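PDB 4IAJ: conserved domain protein, which is of unknown function and is a small Streptococcus pneumoniae protein of the DUF4649 family. Local coordinates for residues B[24-29]-B[67-72]; B[47-52]-B[56-61]. All coordinates share one frame; numbering follows the deposited sequence.

Contact 1. Residues B[24-29]-B[67-72]; sequences ESYEDF and FYLMKQ
The rings of Tyr-26 and Phe-29 converge on one methyl of Leu-69, CD1, which meets both obliquely. It lies 3.9 Å from CE2 of Tyr-26 and 4.1 Å from CE2 of Phe-29, so a single branch bridges two residues one helical turn apart. Both aromatic side chains have CG anti to the backbone N (chi1 -163° for Tyr-26 and 172° for Phe-29), which sends the rings out from the first turn of helix 26-35 toward helix 65-71. Tyr-26 reaches further: it and Leu-69 run alongside each other, antiparallel, so that the phenol oxygen passes the methyl and OH ends 3.3 Å from CB of Leu-69. No hydrogen bond crosses the contact, and the 140 Å² buried between the segments marks a small junction of mainly apolar atoms. The backbones stay well apart, with the CA atoms of Tyr-26 and Leu-69 10.0 Å from each other.

What fixes the start of the first helix is a reciprocal pair of bonds: Asp-28 N donates to OG of the N-cap residue Ser-25 at 3.0 Å, while Ser-25 N donates to OD2 of Asp-28 at 3.1 Å, meeting it from above the carboxylate plane. The other carboxylate oxygen of Asp-28 forms a salt bridge with Arg-31. Ile-7 of strand 7-12 touches Tyr-26, Phe-29 and Leu-69 alike, and Phe-23 stands edge-to-face with Phe-29. The contact thus joins two helices packed on an antiparallel sheet, an alpha+beta fold, with a capping box at the N terminus of one helix.

Contact 2. Residues B[47-52]-B[56-61]; sequences QKLTYK and LDYHGT. With EDO (1,2-ethanediol), chain P.
Leu-49 and Leu-56 meet through both backbone and side chain. Leu-56 N donates directly to Leu-49 O at 2.8 Å. In the opposite direction a water takes the place of a direct bond: it accepts from Leu-49 N at 2.7 Å and donates to Leu-56 O at 2.6 Å. One direct bond and one water-mediated link therefore hold the two backbones where the chain leaves strand 54-56.

Beside this backbone pair the methyl groups meet. CD1 of Leu-56 sits 3.6 Å from CB of Tyr-51 and 4.0 Å from CD2 of Leu-49, wedged between two residues of the strand that point to the same side of the sheet. CD2 of Leu-49 also reaches the base of Tyr-58, 3.8 Å from its CB, the two side chains crossing at a slant. CG of Leu-49 is anti to the backbone N (chi1 167°), and this torsion carries CD2 to both Leu-56 CD1 and Tyr-58 CB.

Further out, the OH of Tyr-58 donates to Thr-61 O at 2.6 Å, in the carbonyl plane, which pins the ring's far end to the loop three residues on. The side chain of Thr-61 bonds to the backbone N of Asp-64 and to O1 of a 1,2-ethanediol, probably from the crystallisation liquor. Helix 65-71 covers the apolar side, where Tyr-58 is edge-to-face with Tyr-68. On the other flank, strand 46-51 pairs with strand 7-12, where Gln-47 and Lys-48 form a classic beta bulge opposite Thr-10. Together these features describe an antiparallel beta hairpin of strands 46-51 and 54-56, the latter the outer strand of the sheet within this chain, after which an inverse gamma turn centred on Asp-57 leads the chain onward.

From the N terminus, the chain lays down strands 7-12 and 18-23 and then enters helix 26-35, where contact 1 begins. After that helix and strand 36-39 it reaches strand 46-51, turns back at once into strand 54-56, and continues to residues 56-61; contact 2 closes this short hairpin loop. Only afterwards does helix 65-71 complete contact 1, so the small loop lies wholly within the large one. The contact centres are about 12 Å apart, and they touch: CD2 of Leu-69 is 3.7 Å from CD1 of Leu-56, and CD2 of Tyr-26 is 3.9 Å from CE1 of Tyr-51. Both helices are thereby tied to the hairpin of the four-stranded sheet.

Contact 1. Residues B[24-29]-B[67-72]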
loop_
_atom_site.group_PDB
_atom_site.type_symbol
_atom_site.label_atom_id
_atom_site.label_comp_id
_atom_site.label_asym_id
_atom_site.label_seq_id
_atom_site.Cartn_x
_atom_site.Cartn_y
_atom_site.Cartn_z
ATOM N N GLU B 24 10.139 -15.609 -20.206
ATOM C CA GLU B 24 10.496 -16.707 -21.093
ATOM C C GLU B 24 9.234 -17.423 -21.542
ATOM O O GLU B 24 9.098 -17.768 -22.712
ATOM C CB GLU B 24 11.461 -17.686 -20.422
ATOM C CG GLU B 24 12.019 -18.742 -21.386
ATOM C CD GLU B 24 13.127 -19.599 -20.777
ATOM O OE1 GLU B 24 13.783 -19.157 -19.803
ATOM O OE2 GLU B 24 13.355 -20.714 -21.290
ATOM N N SER B 25 8.296 -17.609 -20.619
ATOM C CA SER B 25 7.002 -18.193 -20.946
ATOM C C SER B 25 5.832 -17.344 -20.443
ATOM O O SER B 25 5.985 -16.451 -19.594
ATOM C CB SER B 25 6.906 -19.610 -20.359
ATOM O OG SER B 25 6.760 -19.568 -18.949
ATOM N N TYR B 26 4.652 -17.648 -20.971
ATOM C CA TYR B 26 3.414 -17.033 -20.525
ATOM C C TYR B 26 3.167 -17.332 -19.047
ATOM O O TYR B 26 2.747 -16.443 -18.301
ATOM C CB TYR B 26 2.229 -17.528 -21.357
ATOM C CG TYR B 26 1.004 -16.655 -21.245
ATOM C CD1 TYR B 26 0.080 -16.835 -20.223
ATOM C CD2 TYR B 26 0.776 -15.640 -22.161
ATOM C CE1 TYR B 26 -1.039 -16.028 -20.122
ATOM C CE2 TYR B 26 -0.339 -14.830 -22.074
ATOM C CZ TYR B 26 -1.243 -15.025 -21.055
ATOM O OH TYR B 26 -2.352 -14.214 -20.991
ATOM N N GLU B 27 3.414 -18.584 -18.648
ATOM C CA GLU B 27 3.359 -18.987 -17.248
ATOM C C GLU B 27 4.300 -18.169 -16.359
ATOM O O GLU B 27 3.955 -17.898 -15.215
ATOM C CB GLU B 27 3.697 -20.480 -17.091
ATOM N N ASP B 28 5.481 -17.787 -16.853
ATOM C CA ASP B 28 6.395 -16.958 -16.047
ATOM C C ASP B 28 5.745 -15.593 -15.780
ATOM O O ASP B 28 5.833 -15.055 -14.685
ATOM C CB ASP B 28 7.760 -16.745 -16.710
ATOM C CG ASP B 28 8.556 -18.024 -16.872
ATOM O OD1 ASP B 28 8.331 -18.990 -16.110
ATOM O OD2 ASP B 28 9.424 -18.054 -17.774
ATOM N N PHE B 29 5.054 -15.073 -16.785
ATOM C CA PHE B 29 4.362 -13.799 -16.660
ATOM C C PHE B 29 3.212 -13.902 -15.655
ATOM O O PHE B 29 3.079 -13.069 -14.740
ATOM C CB PHE B 29 3.876 -13.343 -18.046
ATOM C CG PHE B 29 2.993 -12.146 -18.002
ATOM C CD1 PHE B 29 3.514 -10.900 -17.656
ATOM C CD2 PHE B 29 1.646 -12.263 -18.266
ATOM C CE1 PHE B 29 2.695 -9.785 -17.588
ATOM C CE2 PHE B 29 0.824 -11.145 -18.214
ATOM C CZ PHE B 29 1.344 -9.914 -17.866
ATOM N N PHE B 67 -5.008 -8.655 -17.948
ATOM C CA PHE B 67 -6.408 -8.811 -18.345
ATOM C C PHE B 67 -6.590 -8.708 -19.855
ATOM O O PHE B 67 -7.342 -9.481 -20.436
ATOM C CB PHE B 67 -7.261 -7.782 -17.608
ATOM C CG PHE B 67 -7.215 -7.962 -16.121
ATOM C CD1 PHE B 67 -7.945 -8.975 -15.518
ATOM C CD2 PHE B 67 -6.361 -7.189 -15.333
ATOM C CE1 PHE B 67 -7.887 -9.175 -14.149
ATOM C CE2 PHE B 67 -6.294 -7.389 -13.957
ATOM C CZ PHE B 67 -7.055 -8.391 -13.369
ATOM N N TYR B 68 -5.907 -7.753 -20.480
ATOM C CA TYR B 68 -5.900 -7.632 -21.944
ATOM C C TYR B 68 -5.562 -8.951 -22.629
ATOM O O TYR B 68 -6.303 -9.403 -23.497
ATOM C CB TYR B 68 -4.916 -6.541 -22.382
ATOM C CG TYR B 68 -4.666 -6.444 -23.883
ATOM C CD1 TYR B 68 -5.534 -5.734 -24.727
ATOM C CD2 TYR B 68 -3.536 -7.026 -24.442
ATOM C CE1 TYR B 68 -5.277 -5.629 -26.092
ATOM C CE2 TYR B 68 -3.269 -6.924 -25.792
ATOM C CZ TYR B 68 -4.133 -6.235 -26.615
ATOM O OH TYR B 68 -3.822 -6.170 -27.950
ATOM N N LEU B 69 -4.438 -9.556 -22.251
ATOM C CA LEU B 69 -3.977 -10.786 -22.885
ATOM C C LEU B 69 -4.972 -11.917 -22.699
ATOM O O LEU B 69 -5.195 -12.699 -23.614
ATOM C CB LEU B 69 -2.604 -11.207 -22.344
ATOM C CG LEU B 69 -1.420 -10.370 -22.817
ATOM C CD1 LEU B 69 -0.115 -10.895 -22.230
ATOM C CD2 LEU B 69 -1.338 -10.339 -24.339
HETATM N N MSE B 70 -5.584 -11.980 -21.523
HETATM C CA MSE B 70 -6.519 -13.051 -21.195
HETATM C C MSE B 70 -7.745 -13.021 -22.055
HETATM O O MSE B 70 -8.377 -14.046 -22.248
HETATM C CB MSE B 70 -7.016 -12.904 -19.765
HETATM C CG MSE B 70 -6.515 -14.033 -18.895
HETATM SE SE MSE B 70 -7.237 -13.739 -17.094
HETATM C CE MSE B 70 -8.654 -12.393 -17.279
ATOM N N LYS B 71 -8.109 -11.841 -22.550
ATOM C CA LYS B 71 -9.319 -11.652 -23.352
ATOM C C LYS B 71 -9.042 -11.746 -24.850
ATOM O O LYS B 71 -9.953 -11.934 -25.644
ATOM C CB LYS B 71 -9.949 -10.291 -23.046
ATOM C CG LYS B 71 -10.503 -10.145 -21.644
ATOM C CD LYS B 71 -11.373 -8.902 -21.543
ATOM C CE LYS B 71 -11.458 -8.398 -20.114
ATOM N NZ LYS B 71 -12.712 -7.631 -19.909
ATOM N N GLN B 72 -7.778 -11.581 -25.242
ATOM C CA GLN B 72 -7.386 -11.705 -26.646
ATOM C C GLN B 72 -7.433 -13.159 -27.122
ATOM O O GLN B 72 -7.104 -14.079 -26.374
ATOM C CB GLN B 72 -5.961 -11.195 -26.871
ATOM C CG GLN B 72 -5.761 -9.709 -26.677
ATOM C CD GLN B 72 -6.538 -8.898 -27.675
ATOM O OE1 GLN B 72 -7.458 -8.172 -27.315
ATOM N NE2 GLN B 72 -6.187 -9.035 -28.938
#

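Contact 2. Residues B[47-52]-B[56-61]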
loop_
_atom_site.group_PDB
_atom_site.type_symbol
_atom_site.label_atom_id
_atom_site.label_comp_id
_atom_site.label_asym_id
_atom_site.label_seq_id
_atom_site.Cartn_x
_atom_site.Cartn_y
_atom_site.Cartn_z
ATOM N N GLN B 47 5.026 1.158 -23.735
ATOM C CA GLN B 47 5.504 1.638 -25.006
ATOM C C GLN B 47 5.508 0.529 -26.035
ATOM O O GLN B 47 5.222 0.785 -27.196
ATOM C CB GLN B 47 6.905 2.199 -24.843
ATOM C CG GLN B 47 7.292 3.146 -25.957
ATOM C CD GLN B 47 8.781 3.186 -26.152
ATOM O OE1 GLN B 47 9.416 2.146 -26.372
ATOM N NE2 GLN B 47 9.362 4.379 -26.053
ATOM N N LYS B 48 5.843 -0.700 -25.621
ATOM C CA LYS B 48 5.852 -1.858 -26.528
ATOM C C LYS B 48 5.483 -3.158 -25.802
ATOM O O LYS B 48 6.044 -3.450 -24.761
ATOM C CB LYS B 48 7.230 -2.012 -27.160
ATOM C CG LYS B 48 7.377 -3.193 -28.099
ATOM C CD LYS B 48 8.725 -3.175 -28.815
ATOM C CE LYS B 48 9.821 -3.782 -27.953
ATOM N NZ LYS B 48 11.149 -3.740 -28.621
ATOM N N LEU B 49 4.538 -3.914 -26.357
ATOM C CA LEU B 49 4.174 -5.237 -25.848
ATOM C C LEU B 49 4.362 -6.242 -26.970
ATOM O O LEU B 49 3.680 -6.167 -27.981
ATOM C CB LEU B 49 2.736 -5.258 -25.353
ATOM C CG LEU B 49 2.104 -6.618 -25.066
ATOM C CD1 LEU B 49 2.817 -7.327 -23.914
ATOM C CD2 LEU B 49 0.633 -6.453 -24.747
ATOM N N THR B 50 5.276 -7.190 -26.772
ATOM C CA THR B 50 5.659 -8.139 -27.813
ATOM C C THR B 50 5.320 -9.543 -27.332
ATOM O O THR B 50 5.823 -9.997 -26.292
ATOM C CB THR B 50 7.162 -8.036 -28.151
ATOM O OG1 THR B 50 7.484 -6.697 -28.565
ATOM C CG2 THR B 50 7.534 -8.970 -29.265
ATOM N N TYR B 51 4.461 -10.213 -28.089
ATOM C CA TYR B 51 4.028 -11.568 -27.793
ATOM C C TYR B 51 4.506 -12.530 -28.883
ATOM O O TYR B 51 4.087 -12.428 -30.035
ATOM C CB TYR B 51 2.510 -11.619 -27.674
ATOM C CG TYR B 51 1.983 -13.001 -27.411
ATOM C CD1 TYR B 51 2.113 -13.582 -26.155
ATOM C CD2 TYR B 51 1.360 -13.732 -28.407
ATOM C CE1 TYR B 51 1.629 -14.855 -25.902
ATOM C CE2 TYR B 51 0.872 -15.004 -28.163
ATOM C CZ TYR B 51 1.010 -15.558 -26.904
ATOM O OH TYR B 51 0.531 -16.813 -26.637
ATOM N N LYS B 52 5.370 -13.469 -28.508
ATOM C CA LYS B 52 6.020 -14.377 -29.468
ATOM C C LYS B 52 6.647 -13.620 -30.634
ATOM O O LYS B 52 6.591 -14.076 -31.768
ATOM C CB LYS B 52 5.026 -15.400 -29.999
ATOM C CG LYS B 52 4.278 -16.117 -28.898
ATOM C CD LYS B 52 3.373 -17.204 -29.450
ATOM C CE LYS B 52 4.152 -18.453 -29.778
ATOM N NZ LYS B 52 3.246 -19.628 -29.713
ATOM N N LEU B 56 2.125 -6.418 -30.295
ATOM C CA LEU B 56 0.679 -6.268 -30.208
ATOM C C LEU B 56 0.414 -4.782 -30.100
ATOM O O LEU B 56 1.188 -4.045 -29.490
ATOM C CB LEU B 56 0.096 -7.039 -29.025
ATOM C CG LEU B 56 0.475 -8.519 -28.935
ATOM C CD1 LEU B 56 -0.030 -9.109 -27.624
ATOM C CD2 LEU B 56 -0.070 -9.284 -30.129
ATOM N N ASP B 57 -0.671 -4.340 -30.705
ATOM C CA ASP B 57 -0.999 -2.936 -30.746
ATOM C C ASP B 57 -1.745 -2.580 -29.460
ATOM O O ASP B 57 -2.956 -2.398 -29.455
ATOM C CB ASP B 57 -1.817 -2.629 -32.015
ATOM C CG ASP B 57 -2.032 -1.135 -32.230
ATOM O OD1 ASP B 57 -1.164 -0.345 -31.807
ATOM O OD2 ASP B 57 -3.081 -0.749 -32.797
ATOM N N TYR B 58 -0.992 -2.461 -28.365
ATOM C CA TYR B 58 -1.568 -2.294 -27.022
ATOM C C TYR B 58 -1.421 -0.863 -26.517
ATOM O O TYR B 58 -0.371 -0.239 -26.646
ATOM C CB TYR B 58 -0.932 -3.287 -26.038
ATOM C CG TYR B 58 -1.364 -3.093 -24.608
ATOM C CD1 TYR B 58 -2.572 -3.578 -24.162
ATOM C CD2 TYR B 58 -0.553 -2.431 -23.699
ATOM C CE1 TYR B 58 -2.979 -3.391 -22.852
ATOM C CE2 TYR B 58 -0.946 -2.246 -22.389
ATOM C CZ TYR B 58 -2.155 -2.731 -21.967
ATOM O OH TYR B 58 -2.544 -2.553 -20.667
ATOM N N HIS B 59 -2.496 -0.344 -25.955
ATOM C CA HIS B 59 -2.508 0.998 -25.432
ATOM C C HIS B 59 -3.082 0.885 -24.029
ATOM O O HIS B 59 -4.269 0.573 -23.837
ATOM C CB HIS B 59 -3.348 1.925 -26.316
ATOM C CG HIS B 59 -3.130 1.717 -27.786
ATOM N ND1 HIS B 59 -2.010 2.174 -28.446
ATOM C CD2 HIS B 59 -3.877 1.078 -28.714
ATOM C CE1 HIS B 59 -2.080 1.836 -29.721
ATOM N NE2 HIS B 59 -3.207 1.175 -29.912
ATOM N N GLY B 60 -2.232 1.100 -23.039
ATOM C CA GLY B 60 -2.664 0.985 -21.671
ATOM C C GLY B 60 -1.474 0.882 -20.755
ATOM O O GLY B 60 -0.316 1.052 -21.189
ATOM N N THR B 61 -1.786 0.639 -19.485
ATOM C CA THR B 61 -0.801 0.533 -18.428
ATOM C C THR B 61 -0.250 -0.869 -18.355
ATOM O O THR B 61 -0.844 -1.827 -18.879
ATOM C CB THR B 61 -1.406 0.835 -17.046
ATOM O OG1 THR B 61 -2.486 -0.074 -16.801
ATOM C CG2 THR B 61 -1.922 2.243 -16.970
HETATM C C1 EDO P . -3.040 0.190 -12.853
HETATM O O1 EDO P . -3.338 -0.217 -14.195
HETATM C C2 EDO P . -3.189 -0.943 -11.837
HETATM O O2 EDO P . -3.297 -2.240 -12.445
HETATM O O HOH W 1 3.254 -2.799 -28.482
#